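Long-range contacts in adenylate kinase (PDB 3L0S), which probably catalyses the reversible transfer of the terminal phosphate of ATP to AMP, giving two ADP, and carries a metal ion in its LID domain: residues Thr43-Lys48 and Ile65-Glu70; Met124-Cys129 and Ala162-Glu167; Pro133-Asn138 and Asp149-Cys154. All coordinates share one frame; numbering follows the deposited sequence.

Interaction 1 of 3, residues Thr43-Lys48 and Ile65-Glu70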
ATOM      1  N   THR A  43       4.546 -16.721  17.835  1.00 27.82           N
ATOM      2  CA  THR A  43       3.801 -17.824  17.240  1.00 25.61           C
ATOM      3  C   THR A  43       4.853 -18.849  16.671  1.00 24.13           C
ATOM      4  O   THR A  43       6.043 -18.532  16.575  1.00 21.45           O
ATOM      5  CB  THR A  43       2.962 -17.322  16.057  1.00 24.92           C
ATOM      6  OG1 THR A  43       3.840 -16.729  15.080  1.00 21.36           O
ATOM      7  CG2 THR A  43       1.901 -16.316  16.522  1.00 27.17           C
ATOM      8  N   GLU A  44       4.408 -20.037  16.260  1.00 23.48           N
ATOM      9  CA  GLU A  44       5.328 -21.086  15.756  1.00 25.13           C
ATOM     10  C   GLU A  44       5.983 -20.594  14.450  1.00 23.33           C
ATOM     11  O   GLU A  44       7.154 -20.860  14.203  1.00 25.05           O
ATOM     12  CB  GLU A  44       4.630 -22.447  15.546  1.00 26.55           C
ATOM     13  CG  GLU A  44       4.295 -23.249  16.838  1.00 34.22           C
ATOM     14  CD  GLU A  44       5.553 -23.656  17.641  1.00 43.11           C
ATOM     15  OE1 GLU A  44       5.972 -22.911  18.563  1.00 42.62           O
ATOM     16  OE2 GLU A  44       6.141 -24.713  17.323  1.00 48.08           O
ATOM     17  N   LEU A  45       5.229 -19.846  13.640  1.00 22.09           N
ATOM     18  CA  LEU A  45       5.732 -19.340  12.373  1.00 20.42           C
ATOM     19  C   LEU A  45       6.726 -18.200  12.609  1.00 21.31           C
ATOM     20  O   LEU A  45       7.786 -18.171  11.981  1.00 20.70           O
ATOM     21  CB  LEU A  45       4.567 -18.868  11.495  1.00 21.90           C
ATOM     22  CG  LEU A  45       3.688 -19.963  10.852  1.00 18.45           C
ATOM     23  CD1 LEU A  45       2.329 -19.339  10.393  1.00 18.53           C
ATOM     24  CD2 LEU A  45       4.427 -20.689   9.697  1.00 15.98           C
ATOM     25  N   GLY A  46       6.408 -17.300  13.552  1.00 20.07           N
ATOM     26  CA  GLY A  46       7.255 -16.169  13.843  1.00 18.50           C
ATOM     27  C   GLY A  46       8.616 -16.602  14.340  1.00 19.51           C
ATOM     28  O   GLY A  46       9.602 -15.943  14.024  1.00 17.10           O
ATOM     29  N   LYS A  47       8.686 -17.693  15.125  1.00 19.01           N
ATOM     30  CA  LYS A  47       9.977 -18.203  15.568  1.00 20.18           C
ATOM     31  C   LYS A  47      10.818 -18.737  14.435  1.00 21.40           C
ATOM     32  O   LYS A  47      12.063 -18.499  14.429  1.00 21.87           O
ATOM     33  CB  LYS A  47       9.864 -19.235  16.702  1.00 22.68           C
ATOM     34  CG  LYS A  47       9.360 -18.587  18.046  1.00 22.54           C
ATOM     35  CD  LYS A  47       9.279 -19.642  19.158  1.00 25.39           C
ATOM     36  CE  LYS A  47       8.031 -20.491  18.967  1.00 27.53           C
ATOM     37  NZ  LYS A  47       7.648 -21.353  20.140  1.00 31.90           N
ATOM     38  N   LYS A  48      10.172 -19.422  13.484  1.00 20.29           N
ATOM     39  CA  LYS A  48      10.869 -19.901  12.291  1.00 22.16           C
ATOM     40  C   LYS A  48      11.287 -18.733  11.437  1.00 20.71           C
ATOM     41  O   LYS A  48      12.423 -18.715  10.971  1.00 22.95           O
ATOM     42  CB  LYS A  48      10.070 -20.943  11.454  1.00 22.79           C
ATOM     43  CG  LYS A  48       9.793 -22.284  12.185  1.00 28.33           C
ATOM     44  CD  LYS A  48       9.575 -23.557  11.251  1.00 39.30           C
ATOM     45  CE  LYS A  48       8.767 -23.320   9.956  1.00 40.40           C
ATOM     46  NZ  LYS A  48       7.362 -22.856  10.155  1.00 42.26           N
ATOM     47  N   ILE A  65       3.540 -16.662   3.621  1.00 19.64           N
ATOM     48  CA  ILE A  65       2.136 -16.835   3.209  1.00 19.79           C
ATOM     49  C   ILE A  65       1.318 -17.336   4.416  1.00 19.88           C
ATOM     50  O   ILE A  65       0.310 -16.747   4.754  1.00 20.61           O
ATOM     51  CB  ILE A  65       1.970 -17.739   1.918  1.00 20.80           C
ATOM     52  CG1 ILE A  65       2.597 -17.099   0.670  1.00 22.42           C
ATOM     53  CG2 ILE A  65       0.469 -18.131   1.618  1.00 20.97           C
ATOM     54  CD1 ILE A  65       1.925 -15.898   0.156  1.00 26.77           C
ATOM     55  N   PRO A  66       1.754 -18.427   5.063  1.00 20.94           N
ATOM     56  CA  PRO A  66       0.888 -18.840   6.164  1.00 22.69           C
ATOM     57  C   PRO A  66       0.832 -17.811   7.320  1.00 22.01           C
ATOM     58  O   PRO A  66      -0.195 -17.762   8.030  1.00 22.98           O
ATOM     59  CB  PRO A  66       1.462 -20.200   6.607  1.00 23.06           C
ATOM     60  CG  PRO A  66       2.613 -20.479   5.729  1.00 23.12           C
ATOM     61  CD  PRO A  66       2.638 -19.517   4.593  1.00 21.50           C
ATOM     62  N   MET A  67       1.918 -17.046   7.520  1.00 21.70           N
ATOM     63  CA  MET A  67       1.921 -15.933   8.484  1.00 23.17           C
ATOM     64  C   MET A  67       0.823 -14.930   8.108  1.00 21.45           C
ATOM     65  O   MET A  67       0.019 -14.524   8.970  1.00 21.03           O
ATOM     66  CB  MET A  67       3.262 -15.200   8.590  1.00 23.20           C
ATOM     67  CG  MET A  67       4.336 -15.931   9.282  1.00 28.33           C
ATOM     68  SD  MET A  67       5.732 -14.844   9.738  1.00 33.12           S
ATOM     69  CE  MET A  67       6.028 -13.922   8.268  1.00 35.58           C
ATOM     70  N   VAL A  68       0.758 -14.569   6.830  1.00 21.15           N
ATOM     71  CA  VAL A  68      -0.304 -13.634   6.358  1.00 21.04           C
ATOM     72  C   VAL A  68      -1.701 -14.189   6.654  1.00 23.17           C
ATOM     73  O   VAL A  68      -2.556 -13.523   7.278  1.00 23.74           O
ATOM     74  CB  VAL A  68      -0.163 -13.337   4.876  1.00 21.17           C
ATOM     75  CG1 VAL A  68      -1.455 -12.666   4.325  1.00 20.70           C
ATOM     76  CG2 VAL A  68       1.061 -12.449   4.660  1.00 17.11           C
ATOM     77  N   LEU A  69      -1.898 -15.446   6.258  1.00 24.28           N
ATOM     78  CA  LEU A  69      -3.191 -16.126   6.375  1.00 25.40           C
ATOM     79  C   LEU A  69      -3.631 -16.196   7.817  1.00 26.56           C
ATOM     80  O   LEU A  69      -4.815 -15.939   8.066  1.00 27.16           O
ATOM     81  CB  LEU A  69      -3.109 -17.532   5.738  1.00 26.83           C
ATOM     82  CG  LEU A  69      -3.524 -17.710   4.273  1.00 28.94           C
ATOM     83  CD1 LEU A  69      -4.976 -17.631   4.244  1.00 30.72           C
ATOM     84  CD2 LEU A  69      -2.978 -16.627   3.340  1.00 28.16           C
ATOM     85  N   GLU A  70      -2.696 -16.506   8.757  1.00 26.53           N
ATOM     86  CA  GLU A  70      -2.987 -16.490  10.220  1.00 28.78           C
ATOM     87  C   GLU A  70      -3.496 -15.144  10.694  1.00 27.50           C
ATOM     88  O   GLU A  70      -4.405 -15.109  11.494  1.00 28.97           O
ATOM     89  CB  GLU A  70      -1.836 -16.965  11.180  1.00 31.00           C
ATOM     90  CG  GLU A  70      -1.418 -18.429  11.047  1.00 35.58           C
ATOM     91  CD  GLU A  70      -0.690 -19.094  12.277  1.00 46.53           C
ATOM     92  OE1 GLU A  70      -0.112 -18.430  13.212  1.00 46.65           O
ATOM     93  OE2 GLU A  70      -0.695 -20.359  12.266  1.00 50.14           O
TER
HETATM   94  O   HOH W   1       2.183 -20.107  13.978  1.00 11.44           O
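L45, on the first turn of helix 44-53, reaches across to helix 61-74 and takes the largest share of this contact, with M67 and E70 giving up the next largest areas. Its CB rests on CG of M67 at 3.7 Å, where the two backbones also come nearest, CA of L45 lying 6.4 Å from CA of M67. Its methyl CD1 makes the other close approaches: CD1 of L45 lies 4.0 Å from CB of P66, and 3.6 Å from CD of E70 and about equally far from both carboxylate oxygens, so the methyl rests against the flat of the group. E70 sets off beside its backbone N (chi1 -64°) and then runs extended beyond CG, which carries its carboxylate across to the L45 methyl and the first turn of helix 44-53. There water 1 joins the two helices, donating to OE1 of E70 at 2.9 Å and accepting from N of L45 at 3.1 Å, an amide of the first helical turn. No direct hydrogen bond crosses the contact. T43, the N-cap of helix 44-53, takes the amide N of G46 on its OG1 at 3.0 Å; the same hydroxyl is also hydrogen-bonded to H38, and CB of T43 lies near the E70 carboxylate. The short helix segments run roughly antiparallel, 146° apart, with axes 10.1 Å from each other, so the packing depends on side chains reaching between them. Helix 44-53 belongs to the predicted NMP-binding region, and M67 lies close to V59, a predicted AMP-binding residue. Helix 31-40 packs beside the pair, where F35 and H38 touch M67 and H38 touches E70; farther round helix 61-74, I65 and L69 lie against helix 89-102.

Interaction 2 of 3, residues Met124-Cys129 and Ala162-Glu167. With CO (cobalt (II) ion), chain C.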
ATOM      1  N   MET A 124       9.204  14.013  -3.937  1.00 14.73           N
ATOM      2  CA  MET A 124      10.283  15.019  -3.859  1.00 15.46           C
ATOM      3  C   MET A 124       9.732  16.389  -3.635  1.00 16.49           C
ATOM      4  O   MET A 124      10.384  17.231  -3.047  1.00 17.30           O
ATOM      5  CB  MET A 124      11.117  14.977  -5.133  1.00 15.47           C
ATOM      6  CG  MET A 124      11.919  13.655  -5.271  1.00 16.42           C
ATOM      7  SD  MET A 124      13.149  13.650  -6.616  1.00 23.98           S
ATOM      8  CE  MET A 124      14.383  14.780  -5.942  1.00 19.72           C
ATOM      9  N   GLY A 125       8.527  16.620  -4.118  1.00 16.00           N
ATOM     10  CA  GLY A 125       7.988  17.958  -4.107  1.00 16.75           C
ATOM     11  C   GLY A 125       7.318  18.304  -2.780  1.00 16.51           C
ATOM     12  O   GLY A 125       6.910  19.455  -2.568  1.00 16.71           O
ATOM     13  N   ARG A 126       7.261  17.348  -1.860  1.00 16.12           N
ATOM     14  CA  ARG A 126       6.703  17.621  -0.494  1.00 18.43           C
ATOM     15  C   ARG A 126       7.479  18.709   0.260  1.00 17.71           C
ATOM     16  O   ARG A 126       8.701  18.672   0.289  1.00 18.59           O
ATOM     17  CB  ARG A 126       6.745  16.372   0.381  1.00 17.63           C
ATOM     18  CG  ARG A 126       5.642  15.365   0.087  1.00 19.74           C
ATOM     19  CD  ARG A 126       6.020  14.030   0.645  1.00 21.12           C
ATOM     20  NE  ARG A 126       5.110  13.012   0.144  1.00 22.04           N
ATOM     21  CZ  ARG A 126       5.349  11.702   0.188  1.00 24.29           C
ATOM     22  NH1 ARG A 126       6.456  11.238   0.779  1.00 18.70           N
ATOM     23  NH2 ARG A 126       4.449  10.845  -0.319  1.00 26.04           N
ATOM     24  N   ARG A 127       6.765  19.629   0.912  1.00 15.71           N
ATOM     25  CA  ARG A 127       7.378  20.675   1.769  1.00 15.99           C
ATOM     26  C   ARG A 127       6.613  20.707   3.054  1.00 17.23           C
ATOM     27  O   ARG A 127       5.357  20.677   3.034  1.00 15.18           O
ATOM     28  CB  ARG A 127       7.323  22.046   1.092  1.00 16.07           C
ATOM     29  CG  ARG A 127       8.138  22.094  -0.216  1.00 16.54           C
ATOM     30  CD  ARG A 127       9.621  21.840   0.123  1.00 23.64           C
ATOM     31  NE  ARG A 127      10.469  21.966  -1.055  1.00 24.84           N
ATOM     32  CZ  ARG A 127      10.860  20.921  -1.791  1.00 27.66           C
ATOM     33  NH1 ARG A 127      10.528  19.678  -1.456  1.00 23.72           N
ATOM     34  NH2 ARG A 127      11.579  21.121  -2.867  1.00 28.68           N
ATOM     35  N   ILE A 128       7.332  20.685   4.178  1.00 17.73           N
ATOM     36  CA  ILE A 128       6.700  20.584   5.476  1.00 16.60           C
ATOM     37  C   ILE A 128       6.773  21.954   6.125  1.00 18.02           C
ATOM     38  O   ILE A 128       7.860  22.569   6.165  1.00 17.07           O
ATOM     39  CB  ILE A 128       7.508  19.619   6.409  1.00 18.22           C
ATOM     40  CG1 ILE A 128       7.799  18.298   5.686  1.00 21.28           C
ATOM     41  CG2 ILE A 128       6.748  19.339   7.716  1.00 16.83           C
ATOM     42  CD1 ILE A 128       6.591  17.736   4.854  1.00 20.50           C
ATOM     43  N   CYS A 129       5.634  22.397   6.680  1.00 17.64           N
ATOM     44  CA  CYS A 129       5.496  23.669   7.370  1.00 17.04           C
ATOM     45  C   CYS A 129       6.036  23.617   8.798  1.00 16.51           C
ATOM     46  O   CYS A 129       5.766  22.682   9.558  1.00 18.01           O
ATOM     47  CB  CYS A 129       4.028  24.110   7.286  1.00 17.64           C
ATOM     48  SG  CYS A 129       3.560  25.408   8.475  1.00 17.07           S
ATOM     49  N   ALA A 162      14.801  15.165   4.215  1.00 21.81           N
ATOM     50  CA  ALA A 162      15.888  14.388   3.514  1.00 22.90           C
ATOM     51  C   ALA A 162      15.385  13.066   2.838  1.00 23.20           C
ATOM     52  O   ALA A 162      15.760  12.783   1.710  1.00 22.31           O
ATOM     53  CB  ALA A 162      17.068  14.122   4.448  1.00 23.68           C
ATOM     54  N   ASP A 163      14.518  12.288   3.488  1.00 23.83           N
ATOM     55  CA  ASP A 163      14.064  11.004   2.915  1.00 24.35           C
ATOM     56  C   ASP A 163      13.268  11.216   1.636  1.00 22.91           C
ATOM     57  O   ASP A 163      13.402  10.467   0.684  1.00 22.39           O
ATOM     58  CB  ASP A 163      13.251  10.151   3.893  1.00 26.98           C
ATOM     59  CG  ASP A 163      14.127   9.448   5.004  1.00 33.95           C
ATOM     60  OD1 ASP A 163      15.401   9.444   4.965  1.00 38.73           O
ATOM     61  OD2 ASP A 163      13.500   8.915   5.954  1.00 37.94           O
ATOM     62  N   ASP A 164      12.502  12.288   1.576  1.00 22.15           N
ATOM     63  CA  ASP A 164      11.826  12.656   0.325  1.00 20.85           C
ATOM     64  C   ASP A 164      12.783  13.003  -0.814  1.00 20.75           C
ATOM     65  O   ASP A 164      12.382  12.985  -1.989  1.00 21.24           O
ATOM     66  CB  ASP A 164      10.907  13.840   0.563  1.00 19.18           C
ATOM     67  CG  ASP A 164       9.716  13.524   1.478  1.00 22.00           C
ATOM     68  OD1 ASP A 164       9.267  12.337   1.628  1.00 21.08           O
ATOM     69  OD2 ASP A 164       9.168  14.515   2.011  1.00 25.41           O
ATOM     70  N   GLN A 165      14.010  13.394  -0.488  1.00 20.57           N
ATOM     71  CA  GLN A 165      14.967  13.873  -1.504  1.00 21.28           C
ATOM     72  C   GLN A 165      15.974  12.799  -1.907  1.00 22.46           C
ATOM     73  O   GLN A 165      16.932  13.038  -2.644  1.00 21.68           O
ATOM     74  CB  GLN A 165      15.686  15.155  -1.013  1.00 20.99           C
ATOM     75  CG  GLN A 165      14.767  16.228  -0.533  1.00 19.32           C
ATOM     76  CD  GLN A 165      13.624  16.495  -1.494  1.00 21.99           C
ATOM     77  OE1 GLN A 165      13.838  16.673  -2.701  1.00 23.89           O
ATOM     78  NE2 GLN A 165      12.398  16.566  -0.968  1.00 17.52           N
ATOM     79  N   ASP A 166      15.776  11.602  -1.387  1.00 23.14           N
ATOM     80  CA  ASP A 166      16.746  10.566  -1.617  1.00 24.96           C
ATOM     81  C   ASP A 166      16.302   9.769  -2.854  1.00 25.74           C
ATOM     82  O   ASP A 166      15.479   8.822  -2.761  1.00 25.10           O
ATOM     83  CB  ASP A 166      16.879   9.683  -0.365  1.00 25.25           C
ATOM     84  CG  ASP A 166      17.831   8.513  -0.576  1.00 29.13           C
ATOM     85  OD1 ASP A 166      18.359   8.342  -1.704  1.00 29.64           O
ATOM     86  OD2 ASP A 166      18.040   7.748   0.387  1.00 32.13           O
ATOM     87  N   GLU A 167      16.832  10.169  -4.013  1.00 26.33           N
ATOM     88  CA  GLU A 167      16.390   9.597  -5.293  1.00 27.09           C
ATOM     89  C   GLU A 167      16.756   8.099  -5.445  1.00 26.34           C
ATOM     90  O   GLU A 167      15.972   7.312  -5.996  1.00 26.06           O
ATOM     91  CB  GLU A 167      16.917  10.412  -6.470  1.00 27.90           C
ATOM     92  CG  GLU A 167      16.365  11.828  -6.530  1.00 31.36           C
ATOM     93  CD  GLU A 167      16.894  12.639  -7.720  1.00 35.94           C
ATOM     94  OE1 GLU A 167      17.522  13.703  -7.486  1.00 41.92           O
ATOM     95  OE2 GLU A 167      16.704  12.216  -8.873  1.00 37.64           O
TER
HETATM   96 CO    CO C 224       1.448  26.081   7.734  0.50 13.22          CO
HETATM   97  O   HOH W   2      10.204  16.827   1.368  1.00 14.07           O
HETATM   98  O   HOH W   3      12.599  18.775  -4.208  1.00 14.08           O
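R126 and D164 cross at about a right angle, their guanidinium and carboxylate planes 66° apart, in a salt bridge that is far from coplanar. NH1 of R126 gives its N-H at the guanidinium edge to OD1 of D164, at 3.1 Å and 147°, but meets that oxygen from above the carboxylate plane. OD2 of D164 instead lies beside the aliphatic part of the arginine, 3.5 Å from its CD. Q165 is bent at chi2 (-48°), which turns its amide back to M124: NE2 donates to O of M124 at 3.0 Å, with the carbonyl oxygen in the amide plane. NH1 of R127 reaches the same oxygen at 2.9 Å and also bonds O of R126, while the R127 guanidinium stands nearly perpendicular to the Q165 amide. Farther along, the M124 thioether runs athwart the E167 chain, CE lying 3.6 Å from CG of E167. Water 2 donates to both O of R126 and OD2 of D164; water 3 links R127 to Q165. E167 also pairs with K120. R126 is a predicted ATP-binding residue and R161 a predicted AMP-binding one. D164, salt-bridged to both R126 and R161, probably helps to position these arginines at the predicted nucleotide site.

Interaction 3 of 3, residues Pro133-Asn138 and Asp149-Cys154. With CO (cobalt (II) ion), chain C.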
ATOM      1  N   PRO A 133       2.815  20.585  10.774  1.00 20.13           N
ATOM      2  CA  PRO A 133       3.281  19.729   9.702  1.00 19.27           C
ATOM      3  C   PRO A 133       2.102  19.051   8.993  1.00 19.34           C
ATOM      4  O   PRO A 133       2.297  18.438   7.959  1.00 20.34           O
ATOM      5  CB  PRO A 133       4.212  18.766  10.420  1.00 20.00           C
ATOM      6  CG  PRO A 133       3.546  18.602  11.863  1.00 21.65           C
ATOM      7  CD  PRO A 133       2.905  19.959  12.116  1.00 19.95           C
ATOM      8  N   ASN A 134       0.878  19.203   9.504  1.00 18.25           N
ATOM      9  CA  ASN A 134      -0.259  18.663   8.790  1.00 18.73           C
ATOM     10  C   ASN A 134      -0.609  19.520   7.584  1.00 16.66           C
ATOM     11  O   ASN A 134      -1.389  19.047   6.771  1.00 17.89           O
ATOM     12  CB  ASN A 134      -1.573  18.679   9.610  1.00 20.33           C
ATOM     13  CG  ASN A 134      -1.507  17.909  10.908  1.00 24.83           C
ATOM     14  OD1 ASN A 134      -2.382  18.131  11.788  1.00 29.64           O
ATOM     15  ND2 ASN A 134      -0.524  17.014  11.057  1.00 17.43           N
ATOM     16  N   HIS A 135      -0.072  20.735   7.457  1.00 15.19           N
ATOM     17  CA  HIS A 135      -0.501  21.691   6.338  1.00 14.61           C
ATOM     18  C   HIS A 135       0.021  21.275   4.981  1.00 14.90           C
ATOM     19  O   HIS A 135       1.247  21.304   4.789  1.00 15.00           O
ATOM     20  CB  HIS A 135       0.068  23.084   6.584  1.00 13.60           C
ATOM     21  CG  HIS A 135      -0.632  23.842   7.671  1.00 14.19           C
ATOM     22  ND1 HIS A 135      -0.095  24.977   8.240  1.00 12.89           N
ATOM     23  CD2 HIS A 135      -1.777  23.577   8.346  1.00 12.29           C
ATOM     24  CE1 HIS A 135      -0.886  25.378   9.227  1.00 12.95           C
ATOM     25  NE2 HIS A 135      -1.926  24.556   9.297  1.00 16.68           N
ATOM     26  N   PRO A 136      -0.863  20.848   4.047  1.00 16.66           N
ATOM     27  CA  PRO A 136      -0.288  20.297   2.795  1.00 16.52           C
ATOM     28  C   PRO A 136       0.324  21.311   1.817  1.00 16.66           C
ATOM     29  O   PRO A 136      -0.313  22.310   1.427  1.00 16.04           O
ATOM     30  CB  PRO A 136      -1.497  19.570   2.161  1.00 17.15           C
ATOM     31  CG  PRO A 136      -2.433  19.345   3.410  1.00 19.41           C
ATOM     32  CD  PRO A 136      -2.315  20.590   4.120  1.00 15.24           C
ATOM     33  N   ASN A 137       1.582  21.055   1.445  1.00 16.24           N
ATOM     34  CA  ASN A 137       2.322  21.944   0.523  1.00 16.63           C
ATOM     35  C   ASN A 137       3.103  20.994  -0.362  1.00 16.66           C
ATOM     36  O   ASN A 137       3.768  20.086   0.159  1.00 15.41           O
ATOM     37  CB  ASN A 137       3.326  22.832   1.270  1.00 13.78           C
ATOM     38  CG  ASN A 137       2.681  24.009   1.949  1.00 17.67           C
ATOM     39  OD1 ASN A 137       2.377  24.000   3.172  1.00 16.11           O
ATOM     40  ND2 ASN A 137       2.529  25.049   1.187  1.00 10.05           N
ATOM     41  N   ASN A 138       3.026  21.171  -1.665  1.00 16.44           N
ATOM     42  CA  ASN A 138       3.855  20.313  -2.543  1.00 18.57           C
ATOM     43  C   ASN A 138       4.175  21.142  -3.779  1.00 19.99           C
ATOM     44  O   ASN A 138       3.251  21.652  -4.410  1.00 20.43           O
ATOM     45  CB  ASN A 138       3.072  19.066  -2.967  1.00 14.62           C
ATOM     46  CG  ASN A 138       3.952  17.994  -3.595  1.00 19.95           C
ATOM     47  OD1 ASN A 138       4.584  18.215  -4.620  1.00 18.25           O
ATOM     48  ND2 ASN A 138       3.947  16.777  -2.992  1.00 16.24           N
ATOM     49  N   ASP A 149       7.764  31.007  -1.288  1.00 25.45           N
ATOM     50  CA  ASP A 149       8.633  30.146  -0.445  1.00 25.79           C
ATOM     51  C   ASP A 149       7.975  29.663   0.845  1.00 22.25           C
ATOM     52  O   ASP A 149       8.590  28.901   1.581  1.00 22.75           O
ATOM     53  CB  ASP A 149       9.878  30.953  -0.000  1.00 27.41           C
ATOM     54  CG  ASP A 149      10.767  31.307  -1.148  1.00 33.98           C
ATOM     55  OD1 ASP A 149      11.065  30.417  -1.968  1.00 35.25           O
ATOM     56  OD2 ASP A 149      11.197  32.478  -1.217  1.00 41.40           O
ATOM     57  N   VAL A 150       6.770  30.160   1.164  1.00 20.93           N
ATOM     58  CA  VAL A 150       6.089  29.779   2.433  1.00 18.12           C
ATOM     59  C   VAL A 150       4.806  28.923   2.330  1.00 18.41           C
ATOM     60  O   VAL A 150       4.128  28.869   1.299  1.00 18.96           O
ATOM     61  CB  VAL A 150       5.879  30.984   3.367  1.00 18.61           C
ATOM     62  CG1 VAL A 150       7.171  31.767   3.530  1.00 17.95           C
ATOM     63  CG2 VAL A 150       4.818  31.936   2.800  1.00 17.52           C
ATOM     64  N   CYS A 151       4.473  28.285   3.441  1.00 18.73           N
ATOM     65  CA  CYS A 151       3.246  27.521   3.600  1.00 18.32           C
ATOM     66  C   CYS A 151       2.059  28.253   3.012  1.00 18.83           C
ATOM     67  O   CYS A 151       1.866  29.429   3.294  1.00 17.33           O
ATOM     68  CB  CYS A 151       3.010  27.297   5.074  1.00 17.80           C
ATOM     69  SG  CYS A 151       1.567  26.191   5.403  1.00 15.78           S
ATOM     70  N   ARG A 152       1.303  27.571   2.158  1.00 17.25           N
ATOM     71  CA  ARG A 152       0.139  28.188   1.559  1.00 18.99           C
ATOM     72  C   ARG A 152      -1.044  28.272   2.553  1.00 19.51           C
ATOM     73  O   ARG A 152      -2.086  28.836   2.185  1.00 21.25           O
ATOM     74  CB  ARG A 152      -0.347  27.307   0.422  1.00 19.40           C
ATOM     75  CG  ARG A 152      -0.683  25.887   0.927  1.00 18.03           C
ATOM     76  CD  ARG A 152      -1.069  24.898  -0.151  1.00 23.06           C
ATOM     77  NE  ARG A 152      -1.979  25.499  -1.090  1.00 28.89           N
ATOM     78  CZ  ARG A 152      -3.296  25.567  -0.942  1.00 34.96           C
ATOM     79  NH1 ARG A 152      -3.910  25.032   0.141  1.00 35.68           N
ATOM     80  NH2 ARG A 152      -4.009  26.179  -1.897  1.00 38.38           N
ATOM     81  N   VAL A 153      -0.940  27.620   3.732  1.00 18.52           N
ATOM     82  CA  VAL A 153      -2.026  27.646   4.749  1.00 17.77           C
ATOM     83  C   VAL A 153      -1.795  28.781   5.782  1.00 18.83           C
ATOM     84  O   VAL A 153      -2.722  29.527   6.088  1.00 18.94           O
ATOM     85  CB  VAL A 153      -2.196  26.282   5.486  1.00 17.92           C
ATOM     86  CG1 VAL A 153      -3.368  26.370   6.504  1.00 16.35           C
ATOM     87  CG2 VAL A 153      -2.504  25.144   4.515  1.00 17.20           C
ATOM     88  N   CYS A 154      -0.571  28.928   6.307  1.00 17.83           N
ATOM     89  CA  CYS A 154      -0.365  29.819   7.464  1.00 18.48           C
ATOM     90  C   CYS A 154       0.813  30.758   7.295  1.00 17.31           C
ATOM     91  O   CYS A 154       1.091  31.531   8.173  1.00 18.72           O
ATOM     92  CB  CYS A 154      -0.156  28.974   8.751  1.00 19.47           C
ATOM     93  SG  CYS A 154       1.479  28.172   8.889  1.00 20.42           S
TER
HETATM   94 CO    CO C 224       1.448  26.081   7.734  0.50 13.22          CO
HETATM   95  O   HOH W   4      -2.974  23.094   1.448  1.00 15.05           O
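The imidazole of H135 has V153 over one face and C154 at its edge: CG1 of V153 stands 3.6 Å from the ring centroid, only 9° off the normal, a CH-pi contact, while SG of C154 lies near the ring plane. SG of C151 approaches the ring obliquely. ND1 of H135 binds the cobalt ion at 2.0 Å, and SG of C151 and SG of C154 bind it at 2.3 and 2.4 Å, respectively. The two cysteines reach the metal by different torsions, SG of C151 anti to its backbone N (chi1 -174°) and SG of C154 between backbone N and carbonyl carbon (chi1 75°). The C151 sulfur also accepts from the amides of V153, at 3.3 Å, and, at a longer 3.6 Å, of C154, bonds that probably help to hold the turn between the cysteines and soften the charge of the thiolate. Beyond the metal, the side chains of N137 and R152 lie alongside each other, running opposite ways. CD of R152 lies 3.1 Å from O of P136, and water 4 donates to that oxygen. C129 supplies the fourth ligand. Together they form a site of three cysteines and one histidine in which C151 and C154 make up a CxxC pair; the same four residues bind zinc and iron in other crystals of this protein, and such a metal site is characteristic of the LID of metal-containing adenylate kinases.

All three contacts lie toward the periphery, interaction 1 on the opposite side of the chain's centre from interactions 2 and 3: it is about 36 Å from interaction 2 and 43 Å from interaction 3, centre to centre. Interaction 1 is a surface contact between two helices, mainly apolar with one bridging water. Interaction 2, also at the surface, joins the chain between helix 116-124 and strand 128-129 to the turn before helix 167-177 through charges, amides and waters, whereas the partly buried interaction 3 draws irregular loops round a metal. Interactions 2 and 3 touch, N of R127 probably bonding O of N137 at 3.1 Å, and share the cobalt ion, with C129 in one and H135, C151 and C154 in the other.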